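Local coordinates for protein chorismate synthase (Campylobacter jejuni, PDB 1SQ1) that probably catalyses the last step of the shikimate pathway, the reduced-FMN-dependent conversion of 5-enolpyruvylshikimate-3-phosphate into chorismate with loss of phosphate, at residues A[125-137]-A[327-339]; A[145-157]-A[203-215]. One frame throughout, in Å; residues are numbered along the deposited sequence.

Contact 1 of 2, residues A[125-137]-A[327-339]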
loop_
_atom_site.group_PDB
_atom_site.type_symbol
_atom_site.label_atom_id
_atom_site.label_comp_id
_atom_site.label_asym_id
_atom_site.label_seq_id
_atom_site.Cartn_x
_atom_site.Cartn_y
_atom_site.Cartn_z
ATOM N N ALA A 125 5.108 7.813 -22.801
ATOM C CA ALA A 125 6.074 6.752 -23.106
ATOM C C ALA A 125 5.406 5.453 -23.605
ATOM O O ALA A 125 4.175 5.340 -23.614
ATOM C CB ALA A 125 6.954 6.467 -21.871
ATOM N N ARG A 126 6.229 4.495 -24.039
ATOM C CA ARG A 126 5.752 3.194 -24.520
ATOM C C ARG A 126 6.071 2.103 -23.480
ATOM O O ARG A 126 6.949 1.258 -23.691
ATOM C CB ARG A 126 6.393 2.863 -25.883
ATOM C CG ARG A 126 7.923 2.866 -25.933
ATOM C CD ARG A 126 8.426 2.926 -27.386
ATOM N NE ARG A 126 9.697 2.223 -27.606
ATOM C CZ ARG A 126 10.892 2.632 -27.174
ATOM N NH1 ARG A 126 11.015 3.761 -26.484
ATOM N NH2 ARG A 126 11.973 1.900 -27.427
ATOM N N GLU A 127 5.343 2.157 -22.358
ATOM C CA GLU A 127 5.470 1.240 -21.218
ATOM C C GLU A 127 5.830 -0.190 -21.584
ATOM O O GLU A 127 6.572 -0.856 -20.864
ATOM C CB GLU A 127 4.165 1.232 -20.403
ATOM C CG GLU A 127 2.892 1.416 -21.246
ATOM C CD GLU A 127 1.850 0.313 -21.054
ATOM O OE1 GLU A 127 2.108 -0.845 -21.450
ATOM O OE2 GLU A 127 0.761 0.606 -20.515
ATOM N N SER A 128 5.281 -0.653 -22.699
ATOM C CA SER A 128 5.514 -1.996 -23.204
ATOM C C SER A 128 6.967 -2.444 -23.030
ATOM O O SER A 128 7.226 -3.542 -22.531
ATOM C CB SER A 128 5.122 -2.044 -24.680
ATOM O OG SER A 128 5.311 -3.336 -25.223
ATOM N N VAL A 129 7.909 -1.589 -23.441
ATOM C CA VAL A 129 9.343 -1.883 -23.335
ATOM C C VAL A 129 9.752 -2.104 -21.879
ATOM O O VAL A 129 10.494 -3.038 -21.560
ATOM C CB VAL A 129 10.192 -0.729 -23.898
ATOM C CG1 VAL A 129 11.676 -1.038 -23.719
ATOM C CG2 VAL A 129 9.862 -0.514 -25.359
ATOM N N ALA A 130 9.270 -1.226 -21.005
ATOM C CA ALA A 130 9.567 -1.320 -19.588
ATOM C C ALA A 130 8.974 -2.605 -18.998
ATOM O O ALA A 130 9.691 -3.394 -18.389
ATOM C CB ALA A 130 9.020 -0.092 -18.865
ATOM N N ARG A 131 7.676 -2.826 -19.196
ATOM C CA ARG A 131 7.016 -4.010 -18.662
ATOM C C ARG A 131 7.819 -5.258 -18.990
ATOM O O ARG A 131 7.934 -6.163 -18.168
ATOM C CB ARG A 131 5.607 -4.129 -19.240
ATOM C CG ARG A 131 4.888 -2.785 -19.377
ATOM C CD ARG A 131 3.514 -2.913 -20.028
ATOM N NE ARG A 131 2.519 -3.507 -19.144
ATOM C CZ ARG A 131 1.460 -2.864 -18.667
ATOM N NH1 ARG A 131 0.607 -3.491 -17.866
ATOM N NH2 ARG A 131 1.246 -1.597 -18.997
ATOM N N VAL A 132 8.374 -5.308 -20.200
ATOM C CA VAL A 132 9.187 -6.451 -20.626
ATOM C C VAL A 132 10.505 -6.518 -19.827
ATOM O O VAL A 132 10.827 -7.557 -19.245
ATOM C CB VAL A 132 9.498 -6.376 -22.140
ATOM C CG1 VAL A 132 10.342 -7.572 -22.574
ATOM C CG2 VAL A 132 8.202 -6.347 -22.919
ATOM N N ALA A 133 11.264 -5.426 -19.791
ATOM C CA ALA A 133 12.508 -5.427 -19.030
ATOM C C ALA A 133 12.240 -5.967 -17.627
ATOM O O ALA A 133 12.840 -6.958 -17.205
ATOM C CB ALA A 133 13.075 -4.022 -18.939
ATOM N N GLY A 134 11.326 -5.307 -16.917
ATOM C CA GLY A 134 10.974 -5.708 -15.565
ATOM C C GLY A 134 10.608 -7.176 -15.434
ATOM O O GLY A 134 11.091 -7.856 -14.530
ATOM N N GLY A 135 9.748 -7.669 -16.319
ATOM C CA GLY A 135 9.373 -9.073 -16.273
ATOM C C GLY A 135 10.589 -9.983 -16.430
ATOM O O GLY A 135 10.692 -11.024 -15.764
ATOM N N ALA A 136 11.509 -9.592 -17.314
ATOM C CA ALA A 136 12.741 -10.346 -17.565
ATOM C C ALA A 136 13.444 -10.593 -16.243
ATOM O O ALA A 136 13.728 -11.731 -15.864
ATOM C CB ALA A 136 13.655 -9.549 -18.488
ATOM N N VAL A 137 13.733 -9.491 -15.558
ATOM C CA VAL A 137 14.383 -9.528 -14.267
ATOM C C VAL A 137 13.644 -10.460 -13.331
ATOM O O VAL A 137 14.266 -11.240 -12.628
ATOM C CB VAL A 137 14.414 -8.141 -13.624
ATOM C CG1 VAL A 137 14.905 -8.240 -12.198
ATOM C CG2 VAL A 137 15.309 -7.224 -14.436
ATOM N N ARG A 327 2.827 -8.639 -30.359
ATOM C CA ARG A 327 3.757 -7.999 -29.422
ATOM C C ARG A 327 3.165 -8.180 -28.023
ATOM O O ARG A 327 3.884 -8.394 -27.052
ATOM C CB ARG A 327 3.903 -6.497 -29.742
ATOM C CG ARG A 327 4.887 -5.723 -28.857
ATOM C CD ARG A 327 4.920 -4.194 -29.181
ATOM N NE ARG A 327 4.147 -3.374 -28.227
ATOM C CZ ARG A 327 4.145 -2.033 -28.181
ATOM N NH1 ARG A 327 4.875 -1.325 -29.040
ATOM N NH2 ARG A 327 3.419 -1.387 -27.265
ATOM N N GLY A 328 1.842 -8.126 -27.941
ATOM C CA GLY A 328 1.174 -8.268 -26.662
ATOM C C GLY A 328 1.415 -9.588 -25.964
ATOM O O GLY A 328 1.357 -9.662 -24.738
ATOM N N SER A 329 1.671 -10.640 -26.731
ATOM C CA SER A 329 1.911 -11.941 -26.125
ATOM C C SER A 329 3.207 -11.858 -25.329
ATOM O O SER A 329 3.315 -12.443 -24.248
ATOM C CB SER A 329 2.046 -13.023 -27.188
ATOM O OG SER A 329 3.315 -12.949 -27.814
ATOM N N VAL A 330 4.190 -11.126 -25.859
ATOM C CA VAL A 330 5.473 -10.968 -25.171
ATOM C C VAL A 330 5.291 -10.228 -23.840
ATOM O O VAL A 330 5.980 -10.510 -22.860
ATOM C CB VAL A 330 6.505 -10.174 -26.031
ATOM C CG1 VAL A 330 7.854 -10.148 -25.326
ATOM C CG2 VAL A 330 6.642 -10.788 -27.409
ATOM N N VAL A 331 4.365 -9.275 -23.823
ATOM C CA VAL A 331 4.086 -8.494 -22.627
ATOM C C VAL A 331 3.254 -9.314 -21.644
ATOM O O VAL A 331 3.478 -9.248 -20.433
ATOM C CB VAL A 331 3.340 -7.194 -22.974
ATOM C CG1 VAL A 331 2.962 -6.455 -21.707
ATOM C CG2 VAL A 331 4.219 -6.321 -23.854
ATOM N N ALA A 332 2.301 -10.087 -22.157
ATOM C CA ALA A 332 1.479 -10.925 -21.294
ATOM C C ALA A 332 2.405 -11.849 -20.501
ATOM O O ALA A 332 2.100 -12.219 -19.366
ATOM C CB ALA A 332 0.510 -11.735 -22.120
ATOM N N SER A 333 3.541 -12.216 -21.091
ATOM C CA SER A 333 4.492 -13.076 -20.389
ATOM C C SER A 333 5.148 -12.310 -19.249
ATOM O O SER A 333 5.127 -12.755 -18.105
ATOM C CB SER A 333 5.575 -13.601 -21.336
ATOM O OG SER A 333 5.126 -14.742 -22.047
ATOM N N ALA A 334 5.724 -11.152 -19.572
ATOM C CA ALA A 334 6.389 -10.316 -18.578
ATOM C C ALA A 334 5.491 -10.076 -17.370
ATOM O O ALA A 334 5.915 -10.264 -16.235
ATOM C CB ALA A 334 6.797 -8.989 -19.203
HETATM N N MSE A 335 4.251 -9.668 -17.621
HETATM C CA MSE A 335 3.300 -9.411 -16.550
HETATM C C MSE A 335 3.035 -10.636 -15.680
HETATM O O MSE A 335 3.005 -10.531 -14.450
HETATM C CB MSE A 335 1.965 -8.893 -17.106
HETATM C CG MSE A 335 2.024 -7.529 -17.765
HETATM SE SE MSE A 335 2.944 -6.175 -16.723
HETATM C CE MSE A 335 1.744 -6.007 -15.204
ATOM N N VAL A 336 2.829 -11.792 -16.301
ATOM C CA VAL A 336 2.571 -12.993 -15.515
ATOM C C VAL A 336 3.828 -13.344 -14.735
ATOM O O VAL A 336 3.772 -13.962 -13.675
ATOM C CB VAL A 336 2.163 -14.181 -16.398
ATOM C CG1 VAL A 336 1.989 -15.417 -15.543
ATOM C CG2 VAL A 336 0.860 -13.860 -17.121
ATOM N N ARG A 337 4.966 -12.909 -15.253
ATOM C CA ARG A 337 6.236 -13.159 -14.605
ATOM C C ARG A 337 6.256 -12.350 -13.317
ATOM O O ARG A 337 6.377 -12.922 -12.232
ATOM C CB ARG A 337 7.381 -12.701 -15.497
ATOM C CG ARG A 337 8.519 -13.678 -15.592
ATOM C CD ARG A 337 8.392 -14.575 -16.817
ATOM N NE ARG A 337 8.884 -13.942 -18.039
ATOM C CZ ARG A 337 9.338 -14.636 -19.084
ATOM N NH1 ARG A 337 9.359 -15.970 -19.033
ATOM N NH2 ARG A 337 9.754 -14.016 -20.182
ATOM N N LEU A 338 6.129 -11.025 -13.445
ATOM C CA LEU A 338 6.142 -10.125 -12.290
ATOM C C LEU A 338 5.223 -10.608 -11.174
ATOM O O LEU A 338 5.626 -10.693 -10.013
ATOM C CB LEU A 338 5.738 -8.714 -12.710
ATOM C CG LEU A 338 6.750 -7.937 -13.566
ATOM C CD1 LEU A 338 6.000 -6.906 -14.364
ATOM C CD2 LEU A 338 7.819 -7.265 -12.713
ATOM N N VAL A 339 3.986 -10.931 -11.522
ATOM C CA VAL A 339 3.049 -11.410 -10.518
ATOM C C VAL A 339 3.604 -12.636 -9.783
ATOM O O VAL A 339 3.797 -12.591 -8.567
ATOM C CB VAL A 339 1.697 -11.773 -11.148
ATOM C CG1 VAL A 339 0.730 -12.226 -10.071
ATOM C CG2 VAL A 339 1.139 -10.573 -11.890
#
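Gly135 and Ala334 mark the closest approach of helices 128-137 and 327-339, whose axes come within 7.8 Å at 46°. Ala334 CB settles against the first helix, 3.8 Å from Val132 CA, while Leu338 CG lies 3.9 Å from Gly135 CA. Leu338 CG stands anti to its own carbonyl carbon (chi1 -71°), which carries CD2 to the Gly134 carbonyl. Val331 spreads its two methyls: CG2 meets Val132 CG2 at 4.1 Å, the side chains at about a right angle, and CG1 lies by the Arg131 chain. That arginine bends at chi3 (73°), and the selenium of Met335, a selenomethionine, sits at the edge of its guanidinium, SE to NE 3.6 Å. The extended first half of Arg327 lays one guanidinium face over Ser128 CB; Ser128 OG bonds to Arg46, a predicted NADP(+)-binding residue. Arg337 passes its CG beside the Gly135 carbonyl oxygen and carries its charge out to a salt bridge with Glu42. Helix 128-143 also packs on strand 21-26 and helix 325-346 on the other sheet, consistent with the beta-alpha-beta sandwich of chorismate synthases. No hydrogen bond joins the helices; the contact rests on van der Waals packing, with Gly135 letting Ala334 approach the backbone.

Contact 2 of 2, residues A[145-157]-A[203-215]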
loop_
_atom_site.group_PDB
_atom_site.type_symbol
_atom_site.label_atom_id
_atom_site.label_comp_id
_atom_site.label_asym_id
_atom_site.label_seq_id
_atom_site.Cartn_x
_atom_site.Cartn_y
_atom_site.Cartn_z
ATOM N N PHE A 145 13.565 -21.355 -9.143
ATOM C CA PHE A 145 12.582 -22.305 -8.613
ATOM C C PHE A 145 12.009 -23.137 -9.749
ATOM O O PHE A 145 11.017 -23.857 -9.586
ATOM C CB PHE A 145 11.442 -21.572 -7.903
ATOM C CG PHE A 145 11.840 -20.959 -6.591
ATOM C CD1 PHE A 145 11.376 -21.492 -5.394
ATOM C CD2 PHE A 145 12.685 -19.855 -6.551
ATOM C CE1 PHE A 145 11.750 -20.939 -4.180
ATOM C CE2 PHE A 145 13.065 -19.297 -5.346
ATOM C CZ PHE A 145 12.599 -19.835 -4.155
ATOM N N ASP A 146 12.660 -23.027 -10.899
ATOM C CA ASP A 146 12.262 -23.731 -12.113
ATOM C C ASP A 146 10.818 -23.535 -12.490
ATOM O O ASP A 146 10.093 -24.493 -12.783
ATOM C CB ASP A 146 12.585 -25.222 -12.027
ATOM C CG ASP A 146 14.003 -25.518 -12.468
ATOM O OD1 ASP A 146 14.372 -25.028 -13.567
ATOM O OD2 ASP A 146 14.737 -26.232 -11.737
ATOM N N ILE A 147 10.414 -22.269 -12.474
ATOM C CA ILE A 147 9.070 -21.873 -12.846
ATOM C C ILE A 147 9.255 -21.243 -14.222
ATOM O O ILE A 147 10.025 -20.293 -14.397
ATOM C CB ILE A 147 8.486 -20.860 -11.836
ATOM C CG1 ILE A 147 8.325 -21.540 -10.475
ATOM C CG2 ILE A 147 7.133 -20.362 -12.317
ATOM C CD1 ILE A 147 7.776 -20.646 -9.375
ATOM N N CYS A 148 8.568 -21.797 -15.208
ATOM C CA CYS A 148 8.697 -21.297 -16.559
ATOM C C CYS A 148 7.395 -20.721 -17.067
ATOM O O CYS A 148 6.339 -21.341 -16.942
ATOM C CB CYS A 148 9.163 -22.419 -17.478
ATOM S SG CYS A 148 9.700 -21.846 -19.083
ATOM N N VAL A 149 7.483 -19.525 -17.636
ATOM C CA VAL A 149 6.318 -18.843 -18.182
ATOM C C VAL A 149 6.552 -18.582 -19.667
ATOM O O VAL A 149 7.543 -17.956 -20.046
ATOM C CB VAL A 149 6.063 -17.498 -17.453
ATOM C CG1 VAL A 149 4.886 -16.776 -18.084
ATOM C CG2 VAL A 149 5.776 -17.752 -15.980
ATOM N N GLN A 150 5.644 -19.075 -20.503
ATOM C CA GLN A 150 5.747 -18.899 -21.947
ATOM C C GLN A 150 4.371 -18.629 -22.534
ATOM O O GLN A 150 3.370 -19.129 -22.023
ATOM C CB GLN A 150 6.355 -20.151 -22.579
ATOM C CG GLN A 150 6.240 -21.394 -21.699
ATOM C CD GLN A 150 6.997 -22.585 -22.259
ATOM O OE1 GLN A 150 8.037 -22.426 -22.910
ATOM N NE2 GLN A 150 6.491 -23.787 -21.991
ATOM N N SER A 151 4.333 -17.839 -23.608
ATOM C CA SER A 151 3.083 -17.463 -24.281
ATOM C C SER A 151 3.245 -17.412 -25.798
ATOM O O SER A 151 4.363 -17.334 -26.317
ATOM C CB SER A 151 2.627 -16.081 -23.812
ATOM O OG SER A 151 2.562 -16.004 -22.396
ATOM N N GLY A 152 2.113 -17.436 -26.497
ATOM C CA GLY A 152 2.124 -17.378 -27.947
ATOM C C GLY A 152 0.745 -17.114 -28.519
ATOM O O GLY A 152 -0.251 -17.288 -27.819
ATOM N N VAL A 153 0.679 -16.700 -29.785
ATOM C CA VAL A 153 -0.599 -16.406 -30.442
ATOM C C VAL A 153 -1.283 -17.671 -30.960
ATOM O O VAL A 153 -0.690 -18.436 -31.721
ATOM C CB VAL A 153 -0.420 -15.472 -31.662
ATOM C CG1 VAL A 153 -1.780 -15.014 -32.160
ATOM C CG2 VAL A 153 0.459 -14.297 -31.310
ATOM N N PHE A 154 -2.534 -17.884 -30.567
ATOM C CA PHE A 154 -3.246 -19.059 -31.036
ATOM C C PHE A 154 -4.456 -18.700 -31.859
ATOM O O PHE A 154 -5.120 -19.575 -32.416
ATOM C CB PHE A 154 -3.657 -19.958 -29.874
ATOM C CG PHE A 154 -4.773 -19.427 -29.017
ATOM C CD1 PHE A 154 -6.077 -19.891 -29.182
ATOM C CD2 PHE A 154 -4.503 -18.581 -27.940
ATOM C CE1 PHE A 154 -7.098 -19.535 -28.263
ATOM C CE2 PHE A 154 -5.512 -18.221 -27.022
ATOM C CZ PHE A 154 -6.810 -18.702 -27.185
ATOM N N GLY A 155 -4.734 -17.407 -31.952
ATOM C CA GLY A 155 -5.871 -16.955 -32.723
ATOM C C GLY A 155 -5.617 -15.586 -33.308
ATOM O O GLY A 155 -5.062 -14.704 -32.650
ATOM N N VAL A 156 -6.000 -15.417 -34.565
ATOM C CA VAL A 156 -5.854 -14.139 -35.240
ATOM C C VAL A 156 -7.063 -13.941 -36.141
ATOM O O VAL A 156 -7.268 -14.689 -37.095
ATOM C CB VAL A 156 -4.588 -14.078 -36.098
ATOM C CG1 VAL A 156 -4.587 -12.790 -36.910
ATOM C CG2 VAL A 156 -3.349 -14.161 -35.211
ATOM N N GLY A 157 -7.868 -12.933 -35.831
ATOM C CA GLY A 157 -9.050 -12.683 -36.625
ATOM C C GLY A 157 -10.030 -13.819 -36.437
ATOM O O GLY A 157 -10.234 -14.293 -35.323
ATOM N N VAL A 203 -6.395 -5.932 -36.663
ATOM C CA VAL A 203 -7.125 -7.151 -36.317
ATOM C C VAL A 203 -6.771 -7.646 -34.925
ATOM O O VAL A 203 -5.622 -7.550 -34.510
ATOM C CB VAL A 203 -6.829 -8.285 -37.314
ATOM C CG1 VAL A 203 -5.339 -8.511 -37.393
ATOM C CG2 VAL A 203 -7.542 -9.559 -36.879
ATOM N N GLY A 204 -7.762 -8.184 -34.216
ATOM C CA GLY A 204 -7.528 -8.698 -32.874
ATOM C C GLY A 204 -6.722 -9.987 -32.858
ATOM O O GLY A 204 -6.314 -10.478 -33.913
ATOM N N ALA A 205 -6.485 -10.529 -31.662
ATOM C CA ALA A 205 -5.725 -11.773 -31.492
ATOM C C ALA A 205 -5.957 -12.412 -30.116
ATOM O O ALA A 205 -6.284 -11.720 -29.157
ATOM C CB ALA A 205 -4.239 -11.510 -31.699
ATOM N N ALA A 206 -5.794 -13.731 -30.036
ATOM C CA ALA A 206 -5.971 -14.471 -28.787
ATOM C C ALA A 206 -4.634 -15.063 -28.305
ATOM O O ALA A 206 -4.033 -15.903 -28.985
ATOM C CB ALA A 206 -6.989 -15.574 -28.983
ATOM N N VAL A 207 -4.173 -14.622 -27.136
ATOM C CA VAL A 207 -2.910 -15.103 -26.594
ATOM C C VAL A 207 -3.056 -16.203 -25.560
ATOM O O VAL A 207 -4.024 -16.228 -24.794
ATOM C CB VAL A 207 -2.112 -13.963 -25.974
ATOM C CG1 VAL A 207 -0.937 -14.517 -25.204
ATOM C CG2 VAL A 207 -1.633 -13.030 -27.069
ATOM N N PHE A 208 -2.083 -17.114 -25.555
ATOM C CA PHE A 208 -2.063 -18.235 -24.619
ATOM C C PHE A 208 -0.798 -18.226 -23.762
ATOM O O PHE A 208 0.314 -18.332 -24.279
ATOM C CB PHE A 208 -2.131 -19.562 -25.372
ATOM C CG PHE A 208 -2.101 -20.766 -24.475
ATOM C CD1 PHE A 208 -3.143 -21.018 -23.589
ATOM C CD2 PHE A 208 -1.026 -21.650 -24.510
ATOM C CE1 PHE A 208 -3.117 -22.136 -22.748
ATOM C CE2 PHE A 208 -0.993 -22.768 -23.672
ATOM C CZ PHE A 208 -2.038 -23.012 -22.792
ATOM N N THR A 209 -0.966 -18.099 -22.452
ATOM C CA THR A 209 0.175 -18.091 -21.545
ATOM C C THR A 209 0.139 -19.323 -20.667
ATOM O O THR A 209 -0.801 -19.534 -19.903
ATOM C CB THR A 209 0.181 -16.880 -20.621
ATOM O OG1 THR A 209 0.139 -15.670 -21.392
ATOM C CG2 THR A 209 1.437 -16.905 -19.783
ATOM N N LYS A 210 1.178 -20.134 -20.787
ATOM C CA LYS A 210 1.287 -21.356 -20.018
ATOM C C LYS A 210 2.436 -21.238 -19.037
ATOM O O LYS A 210 3.512 -20.750 -19.387
ATOM C CB LYS A 210 1.513 -22.538 -20.962
ATOM C CG LYS A 210 1.932 -23.824 -20.281
ATOM C CD LYS A 210 1.524 -25.016 -21.118
ATOM C CE LYS A 210 2.568 -26.111 -21.096
ATOM N NZ LYS A 210 3.777 -25.700 -21.872
ATOM N N VAL A 211 2.203 -21.662 -17.797
ATOM C CA VAL A 211 3.245 -21.613 -16.784
ATOM C C VAL A 211 3.436 -23.015 -16.219
ATOM O O VAL A 211 2.487 -23.621 -15.710
ATOM C CB VAL A 211 2.878 -20.644 -15.647
ATOM C CG1 VAL A 211 4.066 -20.454 -14.728
ATOM C CG2 VAL A 211 2.434 -19.311 -16.220
ATOM N N SER A 212 4.658 -23.529 -16.326
ATOM C CA SER A 212 4.995 -24.870 -15.845
ATOM C C SER A 212 5.914 -24.801 -14.633
ATOM O O SER A 212 6.490 -23.750 -14.336
ATOM C CB SER A 212 5.704 -25.654 -16.940
ATOM O OG SER A 212 6.895 -24.976 -17.307
ATOM N N GLY A 213 6.065 -25.936 -13.953
ATOM C CA GLY A 213 6.909 -25.991 -12.776
ATOM C C GLY A 213 6.310 -25.129 -11.691
ATOM O O GLY A 213 7.018 -24.458 -10.943
HETATM N N MSE A 214 4.988 -25.139 -11.608
HETATM C CA MSE A 214 4.300 -24.334 -10.616
HETATM C C MSE A 214 4.405 -24.882 -9.200
HETATM O O MSE A 214 4.205 -26.077 -8.976
HETATM C CB MSE A 214 2.826 -24.186 -11.003
HETATM C CG MSE A 214 2.555 -23.064 -11.994
HETATM SE SE MSE A 214 2.999 -21.347 -11.226
HETATM C CE MSE A 214 1.722 -21.374 -9.771
ATOM N N LEU A 215 4.723 -24.005 -8.247
ATOM C CA LEU A 215 4.814 -24.406 -6.845
ATOM C C LEU A 215 3.382 -24.430 -6.331
ATOM O O LEU A 215 2.465 -24.152 -7.091
ATOM C CB LEU A 215 5.650 -23.399 -6.042
ATOM C CG LEU A 215 7.048 -23.132 -6.605
ATOM C CD1 LEU A 215 7.774 -22.101 -5.762
ATOM C CD2 LEU A 215 7.821 -24.427 -6.659
#
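Cys148 and Ser212 begin a run of antiparallel hydrogen-bonded pairs between strands 148-156 and 205-212, neighbours in an antiparallel sheet. Two-way backbone bonds tie Cys148 to Ser212, Gln150 to Lys210 and Gly152 to Phe208; Gln150 N donates to Lys210 O at 2.9 Å and 173°. The register then slips by one residue in a classic beta bulge, where Phe154 and Gly155 both face Ala206. Ala206 O takes a bond from Phe154 N at 2.9 Å and a weak one from Gly155 N, and Ala206 N returns one to Gly155 O.

Among side-chain polar contacts, Ser151 OG and Thr209 OG1 share a hydrogen bond of 2.6 Å. Both oxygens stand anti to their carbonyl carbons (chi1 -52° and -56°), on the face that also carries Val149, Val207 and Val211. Helix 325-346 packs on this face.

Apolar contacts flank these bonds. Val149 and Val211 lie side by side, CG2 to CG1 3.4 Å, and Ile147 CD1 reaches Leu215 CG at 3.8 Å. At the bulge, the Phe154 ring lies over Ala206 in a CH-pi contact, Ala206 CB 3.8 Å from the ring centroid. Phe168 meets the rings of both Phe154 and Phe208. Beyond the other end, Phe145 CD1 touches Leu215 CD1 at 3.7 Å, and both residues pack on Tyr359 of the third subunit.

The backbone bonds thus fix the strand pairing and the bulge accommodates the extra residue, while the hydroxyl pair probably satisfies two polar side chains on a largely apolar face.

How the contacts relate
Contact 1 and contact 2 have centres 13 Å apart and meet through helix 325-346, which packs on helix 128-143 and on the sheet. Ser333 OG lies 2.9 Å from Ser151 OG, a probable hydrogen bond, and Ser329 CB touches Val207 CG2 at 3.7 Å. Helix 128-143 leads directly into strand 148-156, and contact 2 is nested within the chain loop closed by contact 1. Both approach predicted cofactor sites: in contact 1 the Arg131 side chain is about 5 Å from that of Asn238, and in contact 2 Gly204 comes within about 4 Å of Pro294, between nearest atoms, both predicted FMN-binding residues. Each contact also touches the second subunit of the tetramer.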